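Local coordinates for protein phosphoribosylaminoimidazole carboxylase, ATPase subunit (Bacillus anthracis, PDB 3V4S) that catalyses the ATP-dependent carboxylation of aminoimidazole ribonucleotide to N5-carboxyaminoimidazole ribonucleotide in purine biosynthesis, with bicarbonate as the probable carbon source, at residues 197-202 / 260-265; 338-343 / 359-364; 150-155 / 178-183. All coordinates share one frame; numbering follows the deposited sequence.

Contact 1: 197-202 / 260-265; sequences VSVIVI and VEMFAT. With MG (magnesium ion), chain G; ATP (adenosine-5'-triphosphate), chain F.
E261, which faces S198 across the two strands as a non-hydrogen-bonded pair, carries a carboxylate whose two oxygens both face a magnesium ion: OE1 lies 2.3 Å from the metal, and OE2 reaches the same ion at a longer 2.6 Å. The second flat group, the ring of F263, meets the adenine obliquely, CZ lying 3.7 Å from ATP C4, and also stacks with the ring of F193. E261 places its CG anti to the carbonyl carbon (chi1 -63°) and continues extended, which carries the carboxylate clear of the backbone to the metal. ATP O1G and O1A, a water and E274 complete the magnesium site, while N273 ND2 donates to E261 OE1 and H280, one of the residues around the bound carbonate, makes a weak hydrogen bond to OE2. The ion thus links this strand to the triphosphate. The framework is antiparallel sheet of the ATP-grasp domain, in which 197-202 and 260-264 run side by side at 149°. V197 with M262 and V199 with V260 are hydrogen-bonded pairs; V199 O takes the N-H of V260 at 2.8 Å, and V197 O accepts the N-H of M262 at 2.7 Å. Between these pairs S198 CA lies 3.1 Å from V260 O in a CA-H...O contact. The face bearing V197, V199, V260 and M262 is apolar. There V197 CG2 lies against M262 CB at 3.8 Å, the two side chains crossing at a slant, and the extended methionine brings CE to within 4.2 Å of V199 CG2. Helix 235-251 covers this face, with A245 on V199, L248 on V260 and Y244 on M262.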
# COMPACT_ATOMS: atom_id res chain seq x y z
N VAL B 197 -3.91 -22.50 12.82
CA VAL B 197 -3.69 -21.08 12.93
C VAL B 197 -2.25 -20.77 12.61
O VAL B 197 -1.41 -21.65 12.63
CB VAL B 197 -4.05 -20.52 14.34
CG1 VAL B 197 -5.49 -20.83 14.71
CG2 VAL B 197 -3.06 -21.00 15.39
N SER B 198 -1.98 -19.50 12.31
CA SER B 198 -0.62 -19.05 12.11
C SER B 198 -0.41 -17.70 12.74
O SER B 198 -1.37 -16.92 12.96
CB SER B 198 -0.27 -19.01 10.62
OG SER B 198 -1.02 -18.02 9.95
N VAL B 199 0.86 -17.43 13.02
CA VAL B 199 1.31 -16.21 13.63
C VAL B 199 2.57 -15.80 12.89
O VAL B 199 3.47 -16.63 12.64
CB VAL B 199 1.65 -16.45 15.12
CG1 VAL B 199 2.07 -15.16 15.78
CG2 VAL B 199 0.44 -17.01 15.86
N ILE B 200 2.60 -14.52 12.48
CA ILE B 200 3.76 -13.94 11.81
C ILE B 200 4.48 -13.08 12.83
O ILE B 200 3.90 -12.15 13.39
CB ILE B 200 3.35 -13.05 10.61
CG1 ILE B 200 2.39 -13.76 9.63
CG2 ILE B 200 4.57 -12.44 9.94
CD1 ILE B 200 2.96 -14.88 8.81
N VAL B 201 5.75 -13.38 13.08
CA VAL B 201 6.50 -12.61 14.04
C VAL B 201 7.62 -11.91 13.29
O VAL B 201 8.22 -12.50 12.40
CB VAL B 201 7.01 -13.49 15.23
CG1 VAL B 201 7.89 -14.63 14.74
CG2 VAL B 201 7.75 -12.65 16.25
N ILE B 202 7.88 -10.66 13.64
CA ILE B 202 8.92 -9.87 12.99
C ILE B 202 9.91 -9.42 14.02
O ILE B 202 9.52 -8.98 15.10
CB ILE B 202 8.34 -8.58 12.34
CG1 ILE B 202 7.06 -8.87 11.55
CG2 ILE B 202 9.41 -7.88 11.51
CD1 ILE B 202 7.29 -9.42 10.15
N VAL B 260 4.74 -18.88 11.58
CA VAL B 260 4.63 -20.09 12.41
C VAL B 260 3.25 -20.70 12.19
O VAL B 260 2.24 -20.11 12.58
CB VAL B 260 4.84 -19.76 13.91
CG1 VAL B 260 4.86 -21.04 14.76
CG2 VAL B 260 6.13 -18.98 14.12
N GLU B 261 3.21 -21.87 11.54
CA GLU B 261 1.95 -22.60 11.37
C GLU B 261 1.73 -23.54 12.55
O GLU B 261 2.65 -24.25 12.97
CB GLU B 261 1.97 -23.44 10.10
CG GLU B 261 2.11 -22.67 8.80
CD GLU B 261 2.01 -23.59 7.58
OE1 GLU B 261 1.67 -24.80 7.71
OE2 GLU B 261 2.26 -23.11 6.48
N MET B 262 0.48 -23.60 13.01
CA MET B 262 0.12 -24.29 14.25
C MET B 262 -1.16 -25.09 14.12
O MET B 262 -2.02 -24.81 13.28
CB MET B 262 -0.05 -23.27 15.38
CG MET B 262 1.24 -22.59 15.79
SD MET B 262 0.83 -21.18 16.82
CE MET B 262 2.44 -20.50 17.16
N PHE B 263 -1.26 -26.12 14.97
CA PHE B 263 -2.46 -26.92 15.05
C PHE B 263 -3.04 -26.70 16.43
O PHE B 263 -2.33 -26.85 17.43
CB PHE B 263 -2.15 -28.41 14.86
CG PHE B 263 -1.65 -28.78 13.48
CD1 PHE B 263 -0.71 -29.79 13.32
CD2 PHE B 263 -2.13 -28.14 12.33
CE1 PHE B 263 -0.26 -30.15 12.05
CE2 PHE B 263 -1.67 -28.49 11.07
CZ PHE B 263 -0.73 -29.51 10.93
N ALA B 264 -4.32 -26.34 16.50
CA ALA B 264 -4.95 -26.13 17.80
C ALA B 264 -5.95 -27.24 18.11
O ALA B 264 -6.90 -27.46 17.37
CB ALA B 264 -5.59 -24.75 17.88
N THR B 265 -5.71 -27.98 19.20
CA THR B 265 -6.56 -29.13 19.55
C THR B 265 -7.71 -28.72 20.49
O THR B 265 -7.65 -27.69 21.15
CB THR B 265 -5.74 -30.33 20.10
OG1 THR B 265 -4.66 -29.86 20.91
CG2 THR B 265 -5.15 -31.14 18.94
MG MG G . 1.97 -25.55 5.56
PG ATP F . 2.98 -25.36 2.48
O1G ATP F . 2.45 -24.52 3.62
O2G ATP F . 2.34 -25.12 1.14
O3G ATP F . 4.49 -25.41 2.43
PB ATP F . 3.40 -28.19 2.98
O1B ATP F . 3.52 -28.77 1.61
O2B ATP F . 4.62 -27.98 3.82
O3B ATP F . 2.47 -26.85 2.91
PA ATP F . 2.19 -29.07 5.44
O1A ATP F . 2.06 -27.61 5.80
O2A ATP F . 3.11 -29.96 6.24
O3A ATP F . 2.51 -29.22 3.85
O5' ATP F . 0.73 -29.71 5.45
C5' ATP F . -0.29 -29.17 4.62
C4' ATP F . -1.60 -29.38 5.36
O4' ATP F . -1.79 -30.79 5.62
C3' ATP F . -1.60 -28.72 6.73
O3' ATP F . -1.88 -27.31 6.72
C2' ATP F . -2.62 -29.58 7.48
O2' ATP F . -3.95 -29.16 7.19
C1' ATP F . -2.38 -30.98 6.91
N9 ATP F . -1.45 -31.70 7.82
C8 ATP F . -0.10 -31.77 7.70
N7 ATP F . 0.44 -32.47 8.73
C5 ATP F . -0.57 -32.88 9.53
C6 ATP F . -0.72 -33.67 10.77
N6 ATP F . 0.36 -34.20 11.41
N1 ATP F . -1.97 -33.85 11.27
C2 ATP F . -3.07 -33.35 10.67
N3 ATP F . -3.01 -32.62 9.54
C4 ATP F . -1.82 -32.36 8.92
O HOH W 1 0.03 -25.51 5.22

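Contact 2: 338-343 / 359-364; sequences GCYLHL and NILNDN
Y340 and L361 both turn CG anti to their own carbonyl carbons (chi1 -63° and -52°), and this brings the tyrosine ring against the leucine branch point. CE1 of Y340 lies 3.6 Å from L361 CG, the two side chains crossing at about a right angle. N359 O sits in the ring plane at its edge, 3.3 Å from Y340 CD1. The same carbonyl oxygen accepts the N-H of Y340 at 2.7 Å, and N359 N returns a bond to Y340 O at 2.9 Å, making a hydrogen-bonded antiparallel pair. These strands form a beta hairpin in the C-terminal domain, with 339-343 the outermost strand of its sheet within this chain. Past the pair, L361 N reaches G338 O at 3.1 Å. On the other face C339 SG rests on I360 CG1 at 3.9 Å, and helix 365-374 packs over both residues. N362 OD1 accepts the N-H of N364 on an in-plane lone pair, an Asx turn, and N364 then N-caps that helix. The imidazole of H342 and the amide of N359, their planes 59° apart, do not bond each other; H342 NE2 and N359 ND2 instead share D288 OD2. Y340 OH bonds E291 and E309 N of the second subunit, and H342 ND1 bonds E35 of that subunit.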
# COMPACT_ATOMS: atom_id res chain seq x y z
N GLY B 338 -16.34 -4.24 -1.00
CA GLY B 338 -15.73 -4.68 0.25
C GLY B 338 -14.58 -5.68 0.11
O GLY B 338 -14.15 -6.29 1.09
N CYS B 339 -14.09 -5.86 -1.10
CA CYS B 339 -13.06 -6.85 -1.39
C CYS B 339 -11.87 -6.11 -1.98
O CYS B 339 -12.03 -5.28 -2.89
CB CYS B 339 -13.59 -7.90 -2.37
SG CYS B 339 -15.09 -8.76 -1.84
N TYR B 340 -10.69 -6.40 -1.47
CA TYR B 340 -9.48 -5.65 -1.84
C TYR B 340 -8.55 -6.58 -2.61
O TYR B 340 -7.89 -7.44 -2.03
CB TYR B 340 -8.84 -4.99 -0.60
CG TYR B 340 -9.82 -3.98 -0.01
CD1 TYR B 340 -10.81 -4.38 0.89
CD2 TYR B 340 -9.81 -2.65 -0.43
CE1 TYR B 340 -11.75 -3.47 1.38
CE2 TYR B 340 -10.75 -1.73 0.07
CZ TYR B 340 -11.71 -2.15 0.98
OH TYR B 340 -12.66 -1.26 1.48
N LEU B 341 -8.57 -6.42 -3.93
CA LEU B 341 -7.93 -7.34 -4.86
C LEU B 341 -6.42 -7.09 -4.99
O LEU B 341 -5.99 -5.94 -5.10
CB LEU B 341 -8.60 -7.22 -6.24
CG LEU B 341 -8.08 -8.05 -7.42
CD1 LEU B 341 -8.30 -9.54 -7.17
CD2 LEU B 341 -8.78 -7.64 -8.71
N HIS B 342 -5.64 -8.16 -4.99
CA HIS B 342 -4.20 -8.10 -5.26
C HIS B 342 -3.90 -9.13 -6.29
O HIS B 342 -4.28 -10.28 -6.13
CB HIS B 342 -3.38 -8.36 -4.00
CG HIS B 342 -3.57 -7.32 -2.93
ND1 HIS B 342 -2.70 -6.31 -2.73
CD2 HIS B 342 -4.59 -7.14 -2.00
CE1 HIS B 342 -3.13 -5.53 -1.72
NE2 HIS B 342 -4.29 -6.03 -1.28
N LEU B 343 -3.27 -8.74 -7.40
CA LEU B 343 -2.93 -9.67 -8.45
C LEU B 343 -1.46 -9.48 -8.76
O LEU B 343 -0.99 -8.34 -8.82
CB LEU B 343 -3.79 -9.45 -9.70
CG LEU B 343 -5.25 -9.91 -9.58
CD1 LEU B 343 -6.04 -9.43 -10.78
CD2 LEU B 343 -5.30 -11.43 -9.47
N ASN B 359 -8.56 -9.58 -0.12
CA ASN B 359 -8.84 -9.37 1.31
C ASN B 359 -10.24 -8.80 1.45
O ASN B 359 -10.52 -7.71 0.93
CB ASN B 359 -7.81 -8.44 1.96
CG ASN B 359 -6.43 -9.08 2.07
OD1 ASN B 359 -6.31 -10.27 2.36
ND2 ASN B 359 -5.37 -8.27 1.88
N ILE B 360 -11.12 -9.55 2.11
CA ILE B 360 -12.51 -9.14 2.30
C ILE B 360 -12.64 -8.55 3.70
O ILE B 360 -12.56 -9.27 4.70
CB ILE B 360 -13.49 -10.32 2.09
CG1 ILE B 360 -13.25 -10.98 0.72
CG2 ILE B 360 -14.94 -9.85 2.19
CD1 ILE B 360 -14.12 -12.19 0.43
N LEU B 361 -12.81 -7.23 3.77
CA LEU B 361 -12.90 -6.56 5.05
C LEU B 361 -14.36 -6.36 5.44
O LEU B 361 -15.19 -5.97 4.63
CB LEU B 361 -12.21 -5.19 5.03
CG LEU B 361 -10.76 -4.98 4.55
CD1 LEU B 361 -10.22 -3.70 5.16
CD2 LEU B 361 -9.83 -6.13 4.87
N ASN B 362 -14.65 -6.60 6.71
CA ASN B 362 -15.99 -6.38 7.22
C ASN B 362 -15.95 -6.34 8.73
O ASN B 362 -15.12 -7.01 9.34
CB ASN B 362 -16.94 -7.49 6.75
CG ASN B 362 -18.39 -7.07 6.83
OD1 ASN B 362 -18.98 -7.04 7.92
ND2 ASN B 362 -18.98 -6.75 5.69
N ASP B 363 -16.84 -5.54 9.33
CA ASP B 363 -16.93 -5.46 10.78
C ASP B 363 -17.31 -6.83 11.34
O ASP B 363 -16.90 -7.20 12.43
CB ASP B 363 -17.96 -4.42 11.21
CG ASP B 363 -17.50 -3.01 10.92
OD1 ASP B 363 -16.27 -2.77 10.96
OD2 ASP B 363 -18.36 -2.16 10.64
N ASN B 364 -18.07 -7.57 10.56
CA ASN B 364 -18.45 -8.90 10.99
C ASN B 364 -17.81 -9.98 10.16
O ASN B 364 -18.06 -10.11 8.96
CB ASN B 364 -19.96 -9.07 10.98
CG ASN B 364 -20.37 -10.35 11.67
OD1 ASN B 364 -20.31 -11.45 11.09
ND2 ASN B 364 -20.75 -10.23 12.93

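Contact 3: 150-155 / 178-183; sequences SVLKTT and KLANAA. With ATP (adenosine-5'-triphosphate), chain F.
Apolar contacts alone join L152 and T154 of the strand to L179, A180 and A183 of the helix and its C-terminal end; no hydrogen bond crosses between 150-155 and 178-183. L152 and L179 both carry CG anti to the backbone N (chi1 -169° and -178°), and from facing backbones they slide past each other in opposite directions, with their CD2 methyls 4.0 Å apart. L152 CD2 is also within 4.3 Å of A180 CB, so this one methyl touches two successive helix residues. L179 divides its branches: while CD2 turns to L152, CD1 lies 3.9 Å from T154 CG2, the threonine and leucine crossing at about a right angle. T154 CG2 in turn touches A183 CB at 3.8 Å, just where the chain leaves the helical conformation. The threonine thus gives its methyl to the helix and its hydroxyl to T156 O.

Polar contact with the nucleotide comes from K153, whose CB points to the other side of the strand. Its fully extended chain delivers NZ to the nucleotide, where it donates to ATP O2A at 2.8 Å and to ATP N7 at 3.0 Å. One ammonium group therefore bridges the alpha phosphate and the base, and its salt bridge to E188 probably helps to hold it in position.

The strand is an inner one of a four-stranded antiparallel sheet in the ATP-grasp domain, hydrogen-bonded between strands 185-189 and 164-167. Strand and helix segments run 24° from parallel, with 9.1 Å between their axes. C185 and L187 of strand 185-189 extend the apolar layer around L152, C185 also touching L179, while helix 136-146 packs against A180 through L139 and Q136.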
# COMPACT_ATOMS: atom_id res chain seq x y z
N SER B 150 -1.28 -41.39 10.53
CA SER B 150 0.02 -40.74 10.48
C SER B 150 0.23 -40.11 9.10
O SER B 150 -0.53 -40.37 8.18
CB SER B 150 1.16 -41.72 10.81
OG SER B 150 1.11 -42.85 9.96
N VAL B 151 1.25 -39.27 8.97
CA VAL B 151 1.48 -38.58 7.72
C VAL B 151 2.96 -38.65 7.40
O VAL B 151 3.79 -38.30 8.23
CB VAL B 151 1.01 -37.11 7.77
CG1 VAL B 151 1.38 -36.39 6.48
CG2 VAL B 151 -0.51 -37.05 7.97
N LEU B 152 3.27 -39.11 6.20
CA LEU B 152 4.63 -39.13 5.67
C LEU B 152 4.90 -37.89 4.80
O LEU B 152 4.16 -37.59 3.86
CB LEU B 152 4.83 -40.40 4.83
CG LEU B 152 6.25 -40.75 4.40
CD1 LEU B 152 7.14 -41.11 5.60
CD2 LEU B 152 6.19 -41.90 3.40
N LYS B 153 5.99 -37.19 5.09
CA LYS B 153 6.33 -35.93 4.40
C LYS B 153 7.79 -35.98 4.00
O LYS B 153 8.63 -36.34 4.82
CB LYS B 153 6.17 -34.73 5.37
CG LYS B 153 4.82 -34.57 6.06
CD LYS B 153 4.80 -33.27 6.88
CE LYS B 153 3.39 -33.03 7.41
NZ LYS B 153 3.29 -31.83 8.28
N THR B 154 8.10 -35.58 2.76
CA THR B 154 9.50 -35.40 2.35
C THR B 154 10.15 -34.34 3.21
O THR B 154 9.52 -33.32 3.52
CB THR B 154 9.63 -34.98 0.87
OG1 THR B 154 9.04 -33.68 0.67
CG2 THR B 154 8.94 -35.99 -0.02
N THR B 155 11.41 -34.56 3.60
CA THR B 155 12.09 -33.59 4.47
C THR B 155 12.44 -32.28 3.76
O THR B 155 12.58 -31.24 4.41
CB THR B 155 13.36 -34.17 5.11
OG1 THR B 155 14.22 -34.70 4.10
CG2 THR B 155 13.01 -35.26 6.16
N LYS B 178 6.11 -46.00 -1.86
CA LYS B 178 6.52 -45.35 -3.12
C LYS B 178 7.21 -44.02 -2.85
O LYS B 178 8.27 -43.75 -3.43
CB LYS B 178 5.34 -45.14 -4.07
CG LYS B 178 4.84 -46.43 -4.69
CD LYS B 178 3.57 -46.25 -5.52
CE LYS B 178 3.04 -47.62 -5.95
NZ LYS B 178 2.49 -47.60 -7.33
N LEU B 179 6.62 -43.22 -1.97
CA LEU B 179 7.18 -41.92 -1.58
C LEU B 179 8.47 -42.07 -0.80
O LEU B 179 9.44 -41.31 -1.04
CB LEU B 179 6.18 -41.12 -0.74
CG LEU B 179 6.67 -39.73 -0.32
CD1 LEU B 179 6.83 -38.85 -1.56
CD2 LEU B 179 5.69 -39.09 0.66
N ALA B 180 8.49 -43.01 0.14
CA ALA B 180 9.71 -43.26 0.92
C ALA B 180 10.90 -43.63 0.04
O ALA B 180 12.04 -43.27 0.35
CB ALA B 180 9.46 -44.33 1.98
N ASN B 181 10.65 -44.35 -1.06
CA ASN B 181 11.74 -44.65 -2.00
C ASN B 181 12.22 -43.42 -2.76
O ASN B 181 13.42 -43.29 -3.02
CB ASN B 181 11.33 -45.70 -3.03
CG ASN B 181 12.50 -46.12 -3.91
OD1 ASN B 181 13.45 -46.76 -3.44
ND2 ASN B 181 12.47 -45.71 -5.17
N ALA B 182 11.28 -42.55 -3.12
CA ALA B 182 11.59 -41.36 -3.93
C ALA B 182 12.38 -40.29 -3.17
O ALA B 182 13.19 -39.56 -3.77
CB ALA B 182 10.31 -40.79 -4.53
N ALA B 183 12.19 -40.19 -1.85
CA ALA B 183 12.83 -39.12 -1.08
C ALA B 183 12.95 -39.42 0.42
O ALA B 183 12.18 -40.19 0.96
CB ALA B 183 12.07 -37.80 -1.26
PG ATP F . 2.98 -25.36 2.48
O1G ATP F . 2.45 -24.52 3.62
O2G ATP F . 2.34 -25.12 1.14
O3G ATP F . 4.49 -25.41 2.43
PB ATP F . 3.40 -28.19 2.98
O1B ATP F . 3.52 -28.77 1.61
O2B ATP F . 4.62 -27.98 3.82
O3B ATP F . 2.47 -26.85 2.91
PA ATP F . 2.19 -29.07 5.44
O1A ATP F . 2.06 -27.61 5.80
O2A ATP F . 3.11 -29.96 6.24
O3A ATP F . 2.51 -29.22 3.85
O5' ATP F . 0.73 -29.71 5.45
C5' ATP F . -0.29 -29.17 4.62
C4' ATP F . -1.60 -29.38 5.36
O4' ATP F . -1.79 -30.79 5.62
C3' ATP F . -1.60 -28.72 6.73
O3' ATP F . -1.88 -27.31 6.72
C2' ATP F . -2.62 -29.58 7.48
O2' ATP F . -3.95 -29.16 7.19
C1' ATP F . -2.38 -30.98 6.91
N9 ATP F . -1.45 -31.70 7.82
C8 ATP F . -0.10 -31.77 7.70
N7 ATP F . 0.44 -32.47 8.73
C5 ATP F . -0.57 -32.88 9.53
C6 ATP F . -0.72 -33.67 10.77
N6 ATP F . 0.36 -34.20 11.41
N1 ATP F . -1.97 -33.85 11.27
C2 ATP F . -3.07 -33.35 10.67
N3 ATP F . -3.01 -32.62 9.54
C4 ATP F . -1.82 -32.36 8.92

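Overall arrangement
From the N terminus the chain first passes through the preATP-grasp domain. Contact 3 then closes a loop containing strand 164-167 and the start of helix 173-182. Contact 1 follows with a longer loop, through strands 209-220 and 223-229 and helix 235-251, and contact 2 closes a short hairpin near the C terminus. The three are in series, with none nested or crossed. Contact 3 packs a helix on the four-stranded sheet, and contact 1 pairs strands of the eight-stranded one; their centres are 24 Å apart, and both reach the same ATP. Contacts 1 and 2 share the eight-stranded antiparallel sheet, which runs from the nucleotide site into the C-terminal domain at the subunit interface.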